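Local structure of pngf-ii (Elizabethkingia meningoseptica, 4R4X) at residues A433-Y445 with K449-C461. The protein is a peptide:N-glycosidase that probably hydrolyses the amide link between asparagine and the N-glycans of glycoproteins. Numbering follows the deposited sequence.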
ATOM      1  N   ALA A 433       5.923 -25.953  25.488  1.00 19.57           N
ATOM      2  CA  ALA A 433       6.699 -25.128  26.426  1.00 19.64           C
ATOM      3  C   ALA A 433       7.755 -24.333  25.690  1.00 17.68           C
ATOM      4  O   ALA A 433       8.767 -23.960  26.280  1.00 18.00           O
ATOM      5  CB  ALA A 433       7.388 -26.025  27.469  1.00 21.31           C
ATOM      6  N   GLY A 434       7.558 -24.095  24.396  1.00 15.82           N
ATOM      7  CA  GLY A 434       8.488 -23.267  23.627  1.00 14.76           C
ATOM      8  C   GLY A 434       7.933 -21.863  23.486  1.00 13.61           C
ATOM      9  O   GLY A 434       6.727 -21.649  23.617  1.00 12.13           O
ATOM     10  N   ASP A 435       8.811 -20.898  23.212  1.00 12.89           N
ATOM     11  CA  ASP A 435       8.395 -19.506  23.258  1.00 12.47           C
ATOM     12  C   ASP A 435       7.469 -19.064  22.089  1.00 11.76           C
ATOM     13  O   ASP A 435       6.967 -17.968  22.122  1.00 11.44           O
ATOM     14  CB  ASP A 435       9.593 -18.580  23.387  1.00 12.75           C
ATOM     15  CG  ASP A 435      10.224 -18.625  24.774  1.00 13.50           C
ATOM     16  OD1 ASP A 435       9.619 -19.222  25.713  1.00 13.40           O
ATOM     17  OD2 ASP A 435      11.327 -18.041  24.923  1.00 12.93           O
ATOM     18  N   GLU A 436       7.243 -19.910  21.083  1.00 11.23           N
ATOM     19  CA  GLU A 436       6.160 -19.644  20.124  1.00 11.53           C
ATOM     20  C   GLU A 436       4.824 -19.610  20.886  1.00 11.59           C
ATOM     21  O   GLU A 436       3.926 -18.838  20.556  1.00 11.61           O
ATOM     22  CB  GLU A 436       6.085 -20.735  19.055  1.00 11.53           C
ATOM     23  CG  GLU A 436       4.930 -20.583  18.073  1.00 11.72           C
ATOM     24  CD  GLU A 436       4.989 -21.567  16.910  1.00 12.31           C
ATOM     25  OE1 GLU A 436       6.013 -22.288  16.776  1.00 12.45           O
ATOM     26  OE2 GLU A 436       3.996 -21.651  16.130  1.00 12.59           O
ATOM     27  N   PHE A 437       4.692 -20.488  21.879  1.00 11.69           N
ATOM     28  CA  PHE A 437       3.406 -20.760  22.498  1.00 12.19           C
ATOM     29  C   PHE A 437       3.253 -20.342  23.954  1.00 12.82           C
ATOM     30  O   PHE A 437       2.171 -20.533  24.540  1.00 12.47           O
ATOM     31  CB  PHE A 437       3.057 -22.248  22.359  1.00 12.27           C
ATOM     32  CG  PHE A 437       2.880 -22.688  20.934  1.00 12.55           C
ATOM     33  CD1 PHE A 437       1.800 -22.215  20.180  1.00 13.09           C
ATOM     34  CD2 PHE A 437       3.791 -23.572  20.338  1.00 12.59           C
ATOM     35  CE1 PHE A 437       1.636 -22.619  18.860  1.00 13.02           C
ATOM     36  CE2 PHE A 437       3.629 -23.979  19.024  1.00 13.09           C
ATOM     37  CZ  PHE A 437       2.553 -23.482  18.277  1.00 13.18           C
ATOM     38  N   VAL A 438       4.296 -19.752  24.531  1.00 13.09           N
ATOM     39  CA  VAL A 438       4.247 -19.265  25.903  1.00 13.17           C
ATOM     40  C   VAL A 438       4.555 -17.768  25.944  1.00 13.60           C
ATOM     41  O   VAL A 438       5.554 -17.326  25.395  1.00 13.80           O
ATOM     42  CB  VAL A 438       5.320 -19.954  26.771  1.00 13.68           C
ATOM     43  CG1 VAL A 438       5.235 -19.498  28.222  1.00 13.92           C
ATOM     44  CG2 VAL A 438       5.239 -21.474  26.648  1.00 13.76           C
ATOM     45  N   PRO A 439       3.718 -16.977  26.624  1.00 13.67           N
ATOM     46  CA  PRO A 439       3.954 -15.536  26.630  1.00 13.31           C
ATOM     47  C   PRO A 439       5.211 -15.192  27.441  1.00 12.77           C
ATOM     48  O   PRO A 439       5.441 -15.790  28.500  1.00 11.91           O
ATOM     49  CB  PRO A 439       2.728 -14.966  27.333  1.00 13.81           C
ATOM     50  CG  PRO A 439       1.789 -16.091  27.546  1.00 14.41           C
ATOM     51  CD  PRO A 439       2.553 -17.363  27.421  1.00 14.47           C
ATOM     52  N   LYS A 440       6.000 -14.236  26.954  1.00 12.85           N
ATOM     53  CA  LYS A 440       7.184 -13.787  27.698  1.00 12.72           C
ATOM     54  C   LYS A 440       7.283 -12.287  27.636  1.00 13.39           C
ATOM     55  O   LYS A 440       7.242 -11.709  26.555  1.00 13.70           O
ATOM     56  CB  LYS A 440       8.474 -14.393  27.122  1.00 12.39           C
ATOM     57  CG  LYS A 440       8.588 -15.899  27.214  1.00 12.66           C
ATOM     58  CD  LYS A 440       8.603 -16.421  28.640  1.00 12.92           C
ATOM     59  CE  LYS A 440       8.733 -17.945  28.669  1.00 13.03           C
ATOM     60  NZ  LYS A 440      10.081 -18.438  28.301  1.00 12.84           N
ATOM     61  N   GLU A 441       7.445 -11.653  28.790  1.00 13.57           N
ATOM     62  CA  GLU A 441       7.629 -10.220  28.843  1.00 14.09           C
ATOM     63  C   GLU A 441       8.913  -9.746  28.167  1.00 13.20           C
ATOM     64  O   GLU A 441       9.982 -10.222  28.506  1.00 13.23           O
ATOM     65  CB  GLU A 441       7.609  -9.785  30.296  1.00 16.14           C
ATOM     66  CG  GLU A 441       7.721  -8.294  30.520  1.00 17.80           C
ATOM     67  CD  GLU A 441       7.438  -7.936  31.980  1.00 20.07           C
ATOM     68  OE1 GLU A 441       8.366  -8.009  32.814  1.00 22.12           O
ATOM     69  OE2 GLU A 441       6.285  -7.580  32.290  1.00 19.42           O
ATOM     70  N   ASN A 442       8.786  -8.823  27.197  1.00 12.46           N
ATOM     71  CA  ASN A 442       9.925  -8.147  26.565  1.00 12.34           C
ATOM     72  C   ASN A 442      10.147  -6.837  27.325  1.00 12.60           C
ATOM     73  O   ASN A 442       9.214  -6.031  27.456  1.00 12.71           O
ATOM     74  CB  ASN A 442       9.658  -7.773  25.078  1.00 11.91           C
ATOM     75  CG  ASN A 442       9.642  -8.965  24.117  1.00 12.11           C
ATOM     76  OD1 ASN A 442      10.027  -8.832  22.944  1.00 11.86           O
ATOM     77  ND2 ASN A 442       9.167 -10.105  24.576  1.00 12.22           N
ATOM     78  N   SER A 443      11.371  -6.598  27.775  1.00 13.18           N
ATOM     79  CA  SER A 443      11.728  -5.379  28.509  1.00 12.91           C
ATOM     80  C   SER A 443      12.751  -4.565  27.709  1.00 13.59           C
ATOM     81  O   SER A 443      13.774  -5.072  27.302  1.00 14.80           O
ATOM     82  CB  SER A 443      12.311  -5.741  29.868  1.00 13.33           C
ATOM     83  OG  SER A 443      11.325  -6.354  30.690  1.00 13.61           O
ATOM     84  N   ILE A 444      12.449  -3.294  27.490  1.00 14.42           N
ATOM     85  CA  ILE A 444      13.310  -2.386  26.737  1.00 14.53           C
ATOM     86  C   ILE A 444      13.892  -1.334  27.702  1.00 14.30           C
ATOM     87  O   ILE A 444      13.153  -0.652  28.425  1.00 13.93           O
ATOM     88  CB  ILE A 444      12.527  -1.690  25.607  1.00 15.81           C
ATOM     89  CG1 ILE A 444      12.110  -2.688  24.502  1.00 17.28           C
ATOM     90  CG2 ILE A 444      13.369  -0.603  24.948  1.00 15.96           C
ATOM     91  CD1 ILE A 444      11.049  -3.661  24.929  1.00 18.51           C
ATOM     92  N   TYR A 445      15.214  -1.207  27.688  1.00 14.79           N
ATOM     93  CA  TYR A 445      15.930  -0.246  28.513  1.00 14.96           C
ATOM     94  C   TYR A 445      16.573   0.840  27.647  1.00 15.17           C
ATOM     95  O   TYR A 445      17.059   0.563  26.535  1.00 15.22           O
ATOM     96  CB  TYR A 445      17.024  -0.977  29.289  1.00 16.26           C
ATOM     97  CG  TYR A 445      16.533  -2.022  30.258  1.00 17.24           C
ATOM     98  CD1 TYR A 445      16.045  -3.240  29.813  1.00 17.37           C
ATOM     99  CD2 TYR A 445      16.595  -1.807  31.636  1.00 18.60           C
ATOM    100  CE1 TYR A 445      15.608  -4.199  30.704  1.00 18.47           C
ATOM    101  CE2 TYR A 445      16.182  -2.777  32.528  1.00 19.31           C
ATOM    102  CZ  TYR A 445      15.677  -3.965  32.046  1.00 19.03           C
ATOM    103  OH  TYR A 445      15.236  -4.926  32.923  1.00 22.33           O
ATOM    104  N   LYS A 449      18.073   2.284  32.057  1.00 18.85           N
ATOM    105  CA  LYS A 449      16.815   2.368  32.798  1.00 19.91           C
ATOM    106  C   LYS A 449      15.658   1.753  31.997  1.00 18.27           C
ATOM    107  O   LYS A 449      15.535   1.998  30.795  1.00 15.41           O
ATOM    108  CB  LYS A 449      16.488   3.828  33.106  1.00 23.10           C
ATOM    109  CG  LYS A 449      15.147   4.023  33.789  1.00 27.78           C
ATOM    110  CD  LYS A 449      14.956   5.455  34.272  1.00 32.21           C
ATOM    111  CE  LYS A 449      13.680   5.540  35.089  1.00 35.06           C
ATOM    112  NZ  LYS A 449      13.005   6.849  34.885  1.00 40.02           N
ATOM    113  N   LEU A 450      14.786   1.015  32.686  1.00 17.96           N
ATOM    114  CA  LEU A 450      13.631   0.379  32.035  1.00 18.46           C
ATOM    115  C   LEU A 450      12.745   1.445  31.466  1.00 18.32           C
ATOM    116  O   LEU A 450      12.313   2.344  32.197  1.00 18.31           O
ATOM    117  CB  LEU A 450      12.832  -0.442  33.055  1.00 19.77           C
ATOM    118  CG  LEU A 450      11.586  -1.165  32.542  1.00 19.85           C
ATOM    119  CD1 LEU A 450      11.960  -2.200  31.505  1.00 19.60           C
ATOM    120  CD2 LEU A 450      10.844  -1.808  33.706  1.00 20.57           C
ATOM    121  N   ALA A 451      12.490   1.375  30.166  1.00 17.15           N
ATOM    122  CA  ALA A 451      11.631   2.332  29.510  1.00 16.78           C
ATOM    123  C   ALA A 451      10.218   1.763  29.207  1.00 17.03           C
ATOM    124  O   ALA A 451       9.241   2.512  29.242  1.00 16.71           O
ATOM    125  CB  ALA A 451      12.298   2.843  28.245  1.00 17.32           C
ATOM    126  N   HIS A 452      10.122   0.459  28.938  1.00 15.14           N
ATOM    127  CA  HIS A 452       8.877  -0.157  28.519  1.00 15.34           C
ATOM    128  C   HIS A 452       8.969  -1.681  28.666  1.00 15.14           C
ATOM    129  O   HIS A 452       9.962  -2.309  28.237  1.00 15.70           O
ATOM    130  CB  HIS A 452       8.619   0.210  27.052  1.00 15.62           C
ATOM    131  CG  HIS A 452       7.299  -0.224  26.542  1.00 15.80           C
ATOM    132  ND1 HIS A 452       6.124   0.387  26.912  1.00 17.18           N
ATOM    133  CD2 HIS A 452       6.953  -1.218  25.686  1.00 16.21           C
ATOM    134  CE1 HIS A 452       5.108  -0.221  26.316  1.00 17.48           C
ATOM    135  NE2 HIS A 452       5.585  -1.193  25.566  1.00 15.88           N
ATOM    136  N   ALA A 453       7.939  -2.274  29.254  1.00 13.94           N
ATOM    137  CA  ALA A 453       7.848  -3.730  29.379  1.00 14.34           C
ATOM    138  C   ALA A 453       6.465  -4.146  28.880  1.00 14.40           C
ATOM    139  O   ALA A 453       5.462  -3.498  29.189  1.00 15.08           O
ATOM    140  CB  ALA A 453       8.047  -4.139  30.823  1.00 14.58           C
ATOM    141  N   PHE A 454       6.414  -5.172  28.053  1.00 13.65           N
ATOM    142  CA  PHE A 454       5.119  -5.671  27.574  1.00 13.20           C
ATOM    143  C   PHE A 454       5.239  -7.112  27.145  1.00 12.70           C
ATOM    144  O   PHE A 454       6.331  -7.600  26.785  1.00 12.17           O
ATOM    145  CB  PHE A 454       4.566  -4.803  26.432  1.00 13.54           C
ATOM    146  CG  PHE A 454       5.204  -5.069  25.072  1.00 13.95           C
ATOM    147  CD1 PHE A 454       6.506  -4.674  24.808  1.00 14.22           C
ATOM    148  CD2 PHE A 454       4.471  -5.691  24.047  1.00 14.79           C
ATOM    149  CE1 PHE A 454       7.084  -4.899  23.561  1.00 13.87           C
ATOM    150  CE2 PHE A 454       5.035  -5.907  22.781  1.00 14.28           C
ATOM    151  CZ  PHE A 454       6.334  -5.506  22.541  1.00 14.56           C
ATOM    152  N   THR A 455       4.110  -7.799  27.189  1.00 12.59           N
ATOM    153  CA  THR A 455       4.044  -9.187  26.795  1.00 13.75           C
ATOM    154  C   THR A 455       3.385  -9.314  25.415  1.00 14.13           C
ATOM    155  O   THR A 455       2.171  -9.081  25.286  1.00 14.42           O
ATOM    156  CB  THR A 455       3.254  -9.966  27.847  1.00 14.35           C
ATOM    157  OG1 THR A 455       3.923  -9.824  29.117  1.00 15.03           O
ATOM    158  CG2 THR A 455       3.184 -11.434  27.473  1.00 14.66           C
ATOM    159  N   PRO A 456       4.183  -9.656  24.384  1.00 13.55           N
ATOM    160  CA  PRO A 456       3.636  -9.715  23.031  1.00 13.94           C
ATOM    161  C   PRO A 456       2.817 -11.000  22.873  1.00 13.41           C
ATOM    162  O   PRO A 456       3.307 -12.090  23.180  1.00 13.56           O
ATOM    163  CB  PRO A 456       4.877  -9.741  22.143  1.00 14.24           C
ATOM    164  CG  PRO A 456       6.065  -9.514  23.017  1.00 14.38           C
ATOM    165  CD  PRO A 456       5.635  -9.911  24.392  1.00 14.10           C
ATOM    166  N   TRP A 457       1.573 -10.866  22.441  1.00 13.16           N
ATOM    167  CA  TRP A 457       0.644 -11.998  22.469  1.00 13.14           C
ATOM    168  C   TRP A 457      -0.506 -11.751  21.497  1.00 13.21           C
ATOM    169  O   TRP A 457      -1.045 -10.662  21.481  1.00 13.64           O
ATOM    170  CB  TRP A 457       0.096 -12.209  23.894  1.00 12.98           C
ATOM    171  CG  TRP A 457      -0.524 -13.573  24.099  1.00 12.64           C
ATOM    172  CD1 TRP A 457      -1.834 -13.848  24.387  1.00 12.57           C
ATOM    173  CD2 TRP A 457       0.136 -14.830  24.002  1.00 12.31           C
ATOM    174  NE1 TRP A 457      -2.026 -15.207  24.502  1.00 12.18           N
ATOM    175  CE2 TRP A 457      -0.828 -15.835  24.273  1.00 12.69           C
ATOM    176  CE3 TRP A 457       1.458 -15.215  23.767  1.00 12.37           C
ATOM    177  CZ2 TRP A 457      -0.514 -17.195  24.257  1.00 12.42           C
ATOM    178  CZ3 TRP A 457       1.766 -16.583  23.741  1.00 12.33           C
ATOM    179  CH2 TRP A 457       0.782 -17.545  23.991  1.00 12.79           C
ATOM    180  N   ARG A 458      -0.836 -12.759  20.685  1.00 12.88           N
ATOM    181  CA  ARG A 458      -1.953 -12.689  19.718  1.00 13.77           C
ATOM    182  C   ARG A 458      -2.940 -13.815  20.030  1.00 12.94           C
ATOM    183  O   ARG A 458      -2.541 -14.955  20.126  1.00 11.87           O
ATOM    184  CB  ARG A 458      -1.460 -12.907  18.282  1.00 15.03           C
ATOM    185  CG  ARG A 458      -0.544 -11.821  17.707  1.00 16.31           C
ATOM    186  CD  ARG A 458      -1.247 -10.695  17.005  1.00 17.36           C
ATOM    187  NE  ARG A 458      -2.060 -11.113  15.855  1.00 17.79           N
ATOM    188  CZ  ARG A 458      -1.670 -11.134  14.584  1.00 19.15           C
ATOM    189  NH1 ARG A 458      -0.452 -10.784  14.224  1.00 19.70           N
ATOM    190  NH2 ARG A 458      -2.524 -11.542  13.665  1.00 20.19           N
ATOM    191  N   THR A 459      -4.216 -13.475  20.164  1.00 12.68           N
ATOM    192  CA  THR A 459      -5.294 -14.400  20.482  1.00 12.38           C
ATOM    193  C   THR A 459      -6.383 -14.470  19.388  1.00 12.15           C
ATOM    194  O   THR A 459      -7.468 -15.043  19.607  1.00 11.55           O
ATOM    195  CB  THR A 459      -5.938 -13.988  21.834  1.00 12.88           C
ATOM    196  OG1 THR A 459      -6.287 -12.599  21.814  1.00 14.49           O
ATOM    197  CG2 THR A 459      -4.969 -14.226  22.960  1.00 13.49           C
ATOM    198  N   ASP A 460      -6.056 -13.970  18.196  1.00 12.22           N
ATOM    199  CA  ASP A 460      -7.005 -13.874  17.062  1.00 12.40           C
ATOM    200  C   ASP A 460      -6.709 -14.863  15.937  1.00 11.46           C
ATOM    201  O   ASP A 460      -7.278 -14.740  14.834  1.00 11.40           O
ATOM    202  CB  ASP A 460      -6.983 -12.456  16.461  1.00 13.28           C
ATOM    203  CG  ASP A 460      -5.585 -12.025  15.961  1.00 13.93           C
ATOM    204  OD1 ASP A 460      -4.598 -12.239  16.683  1.00 13.50           O
ATOM    205  OD2 ASP A 460      -5.483 -11.457  14.852  1.00 16.04           O
ATOM    206  N   CYS A 461      -5.790 -15.806  16.172  1.00 11.23           N
ATOM    207  CA  CYS A 461      -5.244 -16.623  15.068  1.00 11.15           C
ATOM    208  C   CYS A 461      -6.304 -17.492  14.389  1.00 11.36           C
ATOM    209  O   CYS A 461      -6.201 -17.757  13.194  1.00 11.34           O
ATOM    210  CB  CYS A 461      -4.020 -17.437  15.511  1.00 11.21           C
ATOM    211  SG  CYS A 461      -2.643 -16.433  16.190  1.00 10.69           S
TER
HETATM  212  O   HOH W   1       5.166 -13.629  24.196  1.00 13.68           O
HETATM  213  O   HOH W   2       4.640  -7.637  30.068  1.00 27.88           O
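Ile444 and His452 pair in the hairpin of strands 442-446 and 449-454, and the bond from Ile444 N to His452 O is short and nearly straight (2.8 Å, 171°). The return bonds are doubled: Ile444 O accepts from Ala451 N at 2.8 Å and, at longer range, from His452 N, both in its carbonyl plane. Two residues thus face one, a classic beta bulge, and the register slips so that Tyr445 lies across from Leu450. There Leu450 CD1 sits over one face of the Tyr445 ring, 4.2 Å from its centroid. At the next hydrogen-bonded pair away from the turn, Asn442 and Phe454 exchange both backbone bonds.

Past the strands, water takes over from direct bonding. One water accepts from Lys440 N and donates to Pro456 O, while a second links Glu441 OE2 to Thr455 OG1. Trp457 then closes the contact: with CG anti to the backbone N (chi1 -163°), its six-membered ring lies against Pro439, whose CG stands 3.8 Å from the centroid and only 8° off the normal, a CH-pi contact. Phe437 O meets the edge of the same indole, 3.3 Å from CH2.

Second-shell bonds brace the loop and the start of the strand: Lys440 NZ forms a salt bridge with Asp435 OD1 (2.7 Å), and Asn442 OD1 is held by the hydroxyls of Tyr423 and Thr425. Strand 442-446 also pairs with strand 507-514, placing 449-454 at the sheet's outer edge within this chain. The chemistry therefore changes along the contact, from direct backbone bonding near the turn to water bridges and proline-aromatic packing farther out, in the C-terminal PNGase F-like region.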